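Local coordinates for protein Ifi204 (Mus musculus domesticus, PDB 5YZW) that senses DNA as an interferon-inducible member of the PYHIN family, probably gripping the double helix through its HIN domains, at residues 22-25 with 29-32; 45-50 with 185-190; 138-141 with 146-149. All coordinates share one frame; numbering follows the deposited sequence.

Contact 1: residues 22-25 with 29-32; sequences FTYD and DKRM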
loop_
_atom_site.group_PDB
_atom_site.type_symbol
_atom_site.label_atom_id
_atom_site.label_comp_id
_atom_site.label_asym_id
_atom_site.label_seq_id
_atom_site.Cartn_x
_atom_site.Cartn_y
_atom_site.Cartn_z
ATOM N N PHE A 22 9.842 -4.084 5.644
ATOM C CA PHE A 22 9.293 -4.719 6.834
ATOM C C PHE A 22 9.201 -6.212 6.569
ATOM O O PHE A 22 9.217 -6.669 5.415
ATOM C CB PHE A 22 7.924 -4.126 7.218
ATOM C CG PHE A 22 6.857 -4.323 6.168
ATOM C CD1 PHE A 22 6.669 -3.389 5.160
ATOM C CD2 PHE A 22 6.046 -5.450 6.194
ATOM C CE1 PHE A 22 5.693 -3.575 4.190
ATOM C CE2 PHE A 22 5.084 -5.652 5.237
ATOM C CZ PHE A 22 4.891 -4.709 4.231
ATOM N N THR A 23 9.180 -6.960 7.664
ATOM C CA THR A 23 9.076 -8.410 7.637
ATOM C C THR A 23 7.614 -8.822 7.549
ATOM O O THR A 23 6.827 -8.532 8.454
ATOM C CB THR A 23 9.734 -8.994 8.888
ATOM O OG1 THR A 23 10.986 -8.329 9.130
ATOM C CG2 THR A 23 9.935 -10.492 8.770
ATOM N N TYR A 24 7.254 -9.493 6.461
ATOM C CA TYR A 24 5.886 -9.943 6.276
ATOM C C TYR A 24 5.724 -11.432 6.523
ATOM O O TYR A 24 4.598 -11.891 6.724
ATOM C CB TYR A 24 5.391 -9.592 4.868
ATOM C CG TYR A 24 6.059 -10.351 3.746
ATOM C CD1 TYR A 24 7.264 -9.908 3.191
ATOM C CD2 TYR A 24 5.477 -11.500 3.225
ATOM C CE1 TYR A 24 7.884 -10.611 2.160
ATOM C CE2 TYR A 24 6.079 -12.201 2.189
ATOM C CZ TYR A 24 7.280 -11.750 1.661
ATOM O OH TYR A 24 7.885 -12.443 0.649
ATOM N N ASP A 25 6.811 -12.196 6.519
ATOM C CA ASP A 25 6.782 -13.602 6.923
ATOM C C ASP A 25 7.835 -13.741 8.019
ATOM O O ASP A 25 9.039 -13.781 7.734
ATOM C CB ASP A 25 7.024 -14.518 5.719
ATOM C CG ASP A 25 7.057 -16.001 6.084
ATOM O OD1 ASP A 25 7.374 -16.345 7.241
ATOM O OD2 ASP A 25 6.757 -16.831 5.198
ATOM N N ASP A 29 11.883 -14.533 7.850
ATOM C CA ASP A 29 12.387 -13.162 7.813
ATOM C C ASP A 29 12.301 -12.600 6.392
ATOM O O ASP A 29 13.191 -11.883 5.930
ATOM C CB ASP A 29 13.820 -13.098 8.364
ATOM C CG ASP A 29 14.301 -11.677 8.587
ATOM O OD1 ASP A 29 13.576 -10.921 9.274
ATOM O OD2 ASP A 29 15.352 -11.277 7.991
ATOM N N LYS A 30 11.225 -12.956 5.683
ATOM C CA LYS A 30 11.007 -12.439 4.336
ATOM C C LYS A 30 10.627 -10.964 4.399
ATOM O O LYS A 30 9.807 -10.557 5.230
ATOM C CB LYS A 30 9.912 -13.227 3.618
ATOM C CG LYS A 30 10.241 -14.691 3.342
ATOM C CD LYS A 30 9.455 -15.189 2.122
ATOM C CE LYS A 30 9.263 -16.700 2.183
ATOM N NZ LYS A 30 8.756 -17.239 0.891
ATOM N N ARG A 31 11.224 -10.158 3.512
ATOM C CA ARG A 31 11.055 -8.711 3.539
ATOM C C ARG A 31 10.415 -8.190 2.258
ATOM O O ARG A 31 10.580 -8.765 1.171
ATOM C CB ARG A 31 12.398 -7.992 3.761
ATOM C CG ARG A 31 13.228 -8.560 4.910
ATOM C CD ARG A 31 12.996 -7.807 6.226
ATOM N NE ARG A 31 13.487 -6.427 6.226
ATOM C CZ ARG A 31 13.289 -5.580 7.235
ATOM N NH1 ARG A 31 12.609 -5.987 8.305
ATOM N NH2 ARG A 31 13.767 -4.338 7.187
ATOM N N MET A 32 9.707 -7.069 2.398
ATOM C CA MET A 32 9.100 -6.393 1.262
ATOM C C MET A 32 8.958 -4.918 1.621
ATOM O O MET A 32 9.098 -4.538 2.788
ATOM C CB MET A 32 7.749 -7.026 0.915
ATOM C CG MET A 32 6.624 -6.562 1.823
ATOM S SD MET A 32 5.079 -7.419 1.514
ATOM C CE MET A 32 4.504 -6.533 0.055
HETATM O O HOH W 1 10.394 -11.376 0.158
#
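Phe22 and Met32 form a hydrogen-bonded antiparallel pair across the hairpin, their side chains side by side, with Phe22 N giving to Met32 O at 3.0 Å and Met32 N returning a bond to Phe22 O. Two further backbone bonds follow, Tyr24 N to Lys30 O and Lys30 N to Asp25 O. Between them the register slips by one residue, because Thr23 pairs with Arg31 but Asp25 with Lys30; this is a beta bulge, and the extra residue is Tyr24.

The apolar contacts gather round Met32. Its long, flexible side chain suits a place between two rings: CG lies 3.5 Å from Phe22 CZ and 3.7 Å from Tyr24 CD1, while SD stands 4.1 Å from the centroid of the Tyr24 ring, an oblique Met-aromatic contact. Tyr24 reaches this place because its CG sits between the backbone N and the carbonyl carbon (chi1 68°), which folds the ring back over the neighbouring strand.

The hairpin of strands 11-25 and 30-38 is part of the first OB fold of the HIN domain, whose sheet continues to strands 62-71 and 43-48. Beyond it, the Tyr24 ring also meets His187 edge-to-face.

The polar contacts are more peripheral. Tyr24 OH shares a water with Arg31 O, 2.8 Å from each, and rests against Lys30 CD. A phenylalanine in place of Tyr24 would probably keep the sulfur contact but lose the link through water to Arg31 O. On the face bearing Thr23 and Arg31, Arg31 NH1 donates to Thr23 OG1 at 3.0 Å, only 6° out of the guanidinium plane; bends at chi2 and chi3 curl the arginine back, with Phe22 N beneath one guanidinium face. Asp25, where the strand enters the turn, accepts from Lys27 N through OD1.

Contact 2: residues 45-50 with 185-190; sequences RVKVFD and VRHSYM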
loop_
_atom_site.group_PDB
_atom_site.type_symbol
_atom_site.label_atom_id
_atom_site.label_comp_id
_atom_site.label_asym_id
_atom_site.label_seq_id
_atom_site.Cartn_x
_atom_site.Cartn_y
_atom_site.Cartn_z
ATOM N N ARG A 45 0.501 0.657 -8.044
ATOM C CA ARG A 45 0.909 0.236 -6.714
ATOM C C ARG A 45 1.827 -0.971 -6.845
ATOM O O ARG A 45 1.485 -1.943 -7.518
ATOM C CB ARG A 45 -0.325 -0.073 -5.860
ATOM C CG ARG A 45 -0.858 1.168 -5.202
ATOM C CD ARG A 45 -2.329 1.031 -4.799
ATOM N NE ARG A 45 -2.865 2.310 -4.340
ATOM C CZ ARG A 45 -3.949 2.444 -3.583
ATOM N NH1 ARG A 45 -4.626 1.371 -3.187
ATOM N NH2 ARG A 45 -4.354 3.653 -3.220
ATOM N N VAL A 46 3.007 -0.881 -6.240
ATOM C CA VAL A 46 4.101 -1.817 -6.452
ATOM C C VAL A 46 4.406 -2.536 -5.149
ATOM O O VAL A 46 4.540 -1.896 -4.099
ATOM C CB VAL A 46 5.368 -1.099 -6.959
ATOM C CG1 VAL A 46 6.493 -2.109 -7.209
ATOM C CG2 VAL A 46 5.056 -0.319 -8.229
ATOM N N LYS A 47 4.568 -3.852 -5.237
ATOM C CA LYS A 47 5.082 -4.687 -4.164
ATOM C C LYS A 47 6.488 -5.133 -4.537
ATOM O O LYS A 47 6.677 -5.828 -5.543
ATOM C CB LYS A 47 4.176 -5.894 -3.946
ATOM C CG LYS A 47 2.934 -5.586 -3.116
ATOM C CD LYS A 47 1.890 -6.706 -3.261
ATOM C CE LYS A 47 0.714 -6.531 -2.281
ATOM N NZ LYS A 47 -0.215 -7.678 -2.412
ATOM N N VAL A 48 7.467 -4.726 -3.735
ATOM C CA VAL A 48 8.877 -4.998 -3.982
ATOM C C VAL A 48 9.313 -6.059 -2.990
ATOM O O VAL A 48 9.390 -5.796 -1.779
ATOM C CB VAL A 48 9.724 -3.728 -3.856
ATOM C CG1 VAL A 48 11.199 -4.055 -4.049
ATOM C CG2 VAL A 48 9.239 -2.684 -4.881
ATOM N N PHE A 49 9.590 -7.266 -3.494
ATOM C CA PHE A 49 9.981 -8.384 -2.638
ATOM C C PHE A 49 11.490 -8.618 -2.565
ATOM O O PHE A 49 11.925 -9.482 -1.795
ATOM C CB PHE A 49 9.282 -9.667 -3.103
ATOM C CG PHE A 49 7.786 -9.614 -2.969
ATOM C CD1 PHE A 49 7.185 -9.719 -1.719
ATOM C CD2 PHE A 49 6.979 -9.431 -4.087
ATOM C CE1 PHE A 49 5.802 -9.664 -1.585
ATOM C CE2 PHE A 49 5.605 -9.378 -3.956
ATOM C CZ PHE A 49 5.015 -9.498 -2.698
ATOM N N ASP A 50 12.299 -7.886 -3.342
ATOM C CA ASP A 50 13.755 -7.846 -3.170
ATOM C C ASP A 50 14.091 -6.476 -2.587
ATOM O O ASP A 50 14.239 -5.495 -3.325
ATOM C CB ASP A 50 14.486 -8.079 -4.493
ATOM C CG ASP A 50 15.988 -8.259 -4.314
ATOM O OD1 ASP A 50 16.522 -7.939 -3.229
ATOM O OD2 ASP A 50 16.644 -8.711 -5.275
ATOM N N VAL A 185 -3.845 -8.144 6.323
ATOM C CA VAL A 185 -3.541 -9.381 5.608
ATOM C C VAL A 185 -2.026 -9.501 5.473
ATOM O O VAL A 185 -1.268 -8.640 5.940
ATOM C CB VAL A 185 -4.206 -9.448 4.214
ATOM C CG1 VAL A 185 -5.737 -9.587 4.323
ATOM C CG2 VAL A 185 -3.809 -8.250 3.379
ATOM N N ARG A 186 -1.592 -10.564 4.786
ATOM C CA ARG A 186 -0.179 -10.944 4.775
ATOM C C ARG A 186 0.748 -9.806 4.320
ATOM O O ARG A 186 1.852 -9.649 4.863
ATOM C CB ARG A 186 0.013 -12.168 3.881
ATOM C CG ARG A 186 1.438 -12.727 3.891
ATOM C CD ARG A 186 1.484 -14.043 3.150
ATOM N NE ARG A 186 2.839 -14.468 2.797
ATOM C CZ ARG A 186 3.701 -15.028 3.645
ATOM N NH1 ARG A 186 3.362 -15.221 4.912
ATOM N NH2 ARG A 186 4.906 -15.394 3.224
ATOM N N HIS A 187 0.344 -9.021 3.317
ATOM C CA HIS A 187 1.216 -7.962 2.796
ATOM C C HIS A 187 0.875 -6.590 3.357
ATOM O O HIS A 187 1.367 -5.581 2.838
ATOM C CB HIS A 187 1.177 -7.906 1.266
ATOM C CG HIS A 187 1.676 -9.152 0.603
ATOM N ND1 HIS A 187 1.291 -9.531 -0.665
ATOM C CD2 HIS A 187 2.525 -10.112 1.042
ATOM C CE1 HIS A 187 1.870 -10.676 -0.972
ATOM N NE2 HIS A 187 2.620 -11.052 0.047
ATOM N N SER A 188 0.044 -6.524 4.396
ATOM C CA SER A 188 -0.363 -5.233 4.926
ATOM C C SER A 188 0.790 -4.515 5.594
ATOM O O SER A 188 1.757 -5.111 6.091
ATOM C CB SER A 188 -1.512 -5.354 5.956
ATOM O OG SER A 188 -2.659 -5.965 5.397
ATOM N N TYR A 189 0.640 -3.200 5.650
ATOM C CA TYR A 189 1.584 -2.346 6.346
ATOM C C TYR A 189 0.793 -1.189 6.929
ATOM O O TYR A 189 -0.192 -0.730 6.343
ATOM C CB TYR A 189 2.702 -1.826 5.401
ATOM C CG TYR A 189 3.580 -0.780 6.062
ATOM C CD1 TYR A 189 4.660 -1.152 6.862
ATOM C CD2 TYR A 189 3.317 0.574 5.911
ATOM C CE1 TYR A 189 5.458 -0.186 7.498
ATOM C CE2 TYR A 189 4.103 1.541 6.531
ATOM C CZ TYR A 189 5.167 1.163 7.327
ATOM O OH TYR A 189 5.940 2.138 7.934
ATOM N N MET A 190 1.228 -0.711 8.085
ATOM C CA MET A 190 0.589 0.458 8.657
ATOM C C MET A 190 1.595 1.183 9.532
ATOM O O MET A 190 2.538 0.578 10.051
ATOM C CB MET A 190 -0.655 0.078 9.477
ATOM C CG MET A 190 -0.382 -0.918 10.599
ATOM S SD MET A 190 -1.881 -1.406 11.513
ATOM C CE MET A 190 -2.897 0.004 11.220
#
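Lys47 reaches across to His187 and donates from NZ to ND1 at 3.0 Å, lying only 8° out of the imidazole plane. Since ND1 acts as the acceptor, a neutral ring would be likely to carry its proton on NE2. Lysine suits the place because the gap is long: the CA atoms of Lys47 and His187 are 8.6 Å apart, and the chain, extended beyond CG, spans it. Its methylene groups help as well, with CE 3.8 Å from His187 CB, so that a buried residue brings both aliphatic surface and a charge. That ammonium group also makes a cation-pi contact with Phe74, which would help to offset the cost of burying it.

The aromatic side of the contact is looser and more accessible, as both Phe49 and His187 are partly exposed. Phe49 turns its edge toward a face of His187, with centroids 5.3 Å apart and planes at 61°. CZ is 3.8 Å from His187 CE1 and stands off-centre, toward the rim of the imidazole, so this T-shaped pair touches through few atoms. The Phe49 ring also meets that of Tyr78, the planes nearly parallel.

His187 is presented by a type I beta turn from Val185 to Ser188, closed by Ser188 N to Val185 O at 2.9 Å and tightened by Val185 N, which donates to Ser188 OG at 2.6 Å. Strand 43-48 lies in the first sheet, and the turn leads into strand 189-192 of the second, so the arrangement is a contact between the two tandem OB folds of one HIN domain.

Contact 3: residues 138-141 with 146-149; sequences YGIG and KMEV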
loop_
_atom_site.group_PDB
_atom_site.type_symbol
_atom_site.label_atom_id
_atom_site.label_comp_id
_atom_site.label_asym_id
_atom_site.label_seq_id
_atom_site.Cartn_x
_atom_site.Cartn_y
_atom_site.Cartn_z
ATOM N N TYR A 138 -9.798 -0.998 15.504
ATOM C CA TYR A 138 -9.695 0.457 15.480
ATOM C C TYR A 138 -10.930 1.029 14.792
ATOM O O TYR A 138 -11.138 0.805 13.596
ATOM C CB TYR A 138 -8.432 0.912 14.754
ATOM C CG TYR A 138 -7.131 0.586 15.449
ATOM C CD1 TYR A 138 -6.667 1.382 16.486
ATOM C CD2 TYR A 138 -6.331 -0.473 15.025
ATOM C CE1 TYR A 138 -5.469 1.111 17.117
ATOM C CE2 TYR A 138 -5.124 -0.750 15.644
ATOM C CZ TYR A 138 -4.701 0.050 16.697
ATOM O OH TYR A 138 -3.506 -0.200 17.335
ATOM N N GLY A 139 -11.754 1.757 15.541
ATOM C CA GLY A 139 -12.797 2.560 14.925
ATOM C C GLY A 139 -12.173 3.726 14.174
ATOM O O GLY A 139 -11.433 4.527 14.768
ATOM N N ILE A 140 -12.437 3.828 12.871
ATOM C CA ILE A 140 -11.967 4.952 12.070
ATOM C C ILE A 140 -13.167 5.637 11.435
ATOM O O ILE A 140 -14.243 5.050 11.281
ATOM C CB ILE A 140 -10.955 4.541 10.967
ATOM C CG1 ILE A 140 -11.632 3.647 9.919
ATOM C CG2 ILE A 140 -9.726 3.877 11.567
ATOM C CD1 ILE A 140 -10.803 3.446 8.630
ATOM N N GLY A 141 -12.964 6.896 11.045
ATOM C CA GLY A 141 -14.022 7.644 10.392
ATOM C C GLY A 141 -13.501 8.827 9.606
ATOM O O GLY A 141 -12.325 9.191 9.674
ATOM N N LYS A 146 -18.081 5.755 9.046
ATOM C CA LYS A 146 -17.250 5.123 10.064
ATOM C C LYS A 146 -17.130 3.638 9.753
ATOM O O LYS A 146 -18.045 3.041 9.179
ATOM C CB LYS A 146 -17.842 5.307 11.485
ATOM C CG LYS A 146 -17.917 6.751 11.971
ATOM C CD LYS A 146 -19.375 7.209 12.141
ATOM C CE LYS A 146 -19.467 8.708 12.366
ATOM N NZ LYS A 146 -20.724 9.102 13.063
ATOM N N MET A 147 -15.996 3.045 10.128
ATOM C CA MET A 147 -15.794 1.608 9.974
ATOM C C MET A 147 -14.709 1.159 10.947
ATOM O O MET A 147 -14.124 1.963 11.678
ATOM C CB MET A 147 -15.448 1.236 8.522
ATOM C CG MET A 147 -14.346 2.079 7.889
ATOM S SD MET A 147 -13.942 1.705 6.141
ATOM C CE MET A 147 -14.454 0.006 5.982
ATOM N N GLU A 148 -14.457 -0.146 10.959
ATOM C CA GLU A 148 -13.461 -0.762 11.825
ATOM C C GLU A 148 -12.257 -1.188 11.001
ATOM O O GLU A 148 -12.408 -1.717 9.900
ATOM C CB GLU A 148 -14.022 -1.999 12.535
ATOM C CG GLU A 148 -14.949 -1.759 13.679
ATOM C CD GLU A 148 -15.371 -3.067 14.323
ATOM O OE1 GLU A 148 -15.364 -4.101 13.617
ATOM O OE2 GLU A 148 -15.702 -3.068 15.527
ATOM N N VAL A 149 -11.064 -0.968 11.537
ATOM C CA VAL A 149 -9.858 -1.611 11.041
ATOM C C VAL A 149 -9.557 -2.777 11.968
ATOM O O VAL A 149 -9.409 -2.592 13.180
ATOM C CB VAL A 149 -8.678 -0.631 10.975
ATOM C CG1 VAL A 149 -7.427 -1.342 10.469
ATOM C CG2 VAL A 149 -9.018 0.547 10.070
#
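Ile140 and Met147 form one of two hydrogen-bonded pairs in the antiparallel hairpin of strands 135-142 and 145-151, part of the second OB fold of the HIN domain. The other is Tyr138 with Val149. Each pair is closed by two backbone bonds, such as Ile140 N to Met147 O at 2.8 Å with an N-H...O angle of 172°. The strand directions differ by 145° rather than 180°, a twist in keeping with a sheet that curls toward a barrel.

Ile140 shows how the inner face is filled. Its CB stands over the neighbouring backbone, 4.1 Å from Met147 O. From there the chain forks. CG2 runs toward Val149, meeting CG2 of that residue at 3.7 Å. CG1 sits between the backbone N and the carbonyl carbon (chi1 66°), which brings it alongside Met147, 3.5 Å from Met147 O and 3.7 Å from Met147 CG. CD1, at the tip, closes the gap between both partners, 3.7 Å from Val149 CG2 and also against Met147 CG. A beta-branched residue suits this place because its two arms can grip two neighbours at once.

Met147 and Val149 are buried with it. The methionine leads its sulfur end away from this strand pair toward Leu173 and Leu182 and toward Ile108 and Leu111 of helix 108-112, a span for which a long unbranched chain is apt. Val149, shorter, packs on Phe171.

The other face carries Glu148 and Lys146, polar residues suited to a more exposed side, opposite two glycines. Gly139 makes backbone bonds to Asn127 and Lys128 in strand 119-132. At Gly141 the absence of a side chain matters sterically: its CA lies 4.1 Å from Lys146 CA, and a CB there would come within 3.2 Å of Lys146 CG.

Contacts 1 and 2 lie side by side, their centres about 9 Å apart, and share the seam between the two OB folds. The strands of 29-32 and 45-50 are neighbours in one sheet, where Met32 CB packs 3.4 Å from Val48 O. Across the seam, Asp25 OD2 forms a salt bridge with Arg186 NH2 at 3.1 Å, and Phe22 CD1 meets Tyr189 CD1 at 3.5 Å. Contact 3 touches neither: its nearest atoms are about 14 Å from contact 1 but only about 5 Å from contact 2, with centres about 26 and 22 Å away. It belongs to the same sheet as strand 189-192, so contact 2 ties the first fold to the one contact 3 helps to build.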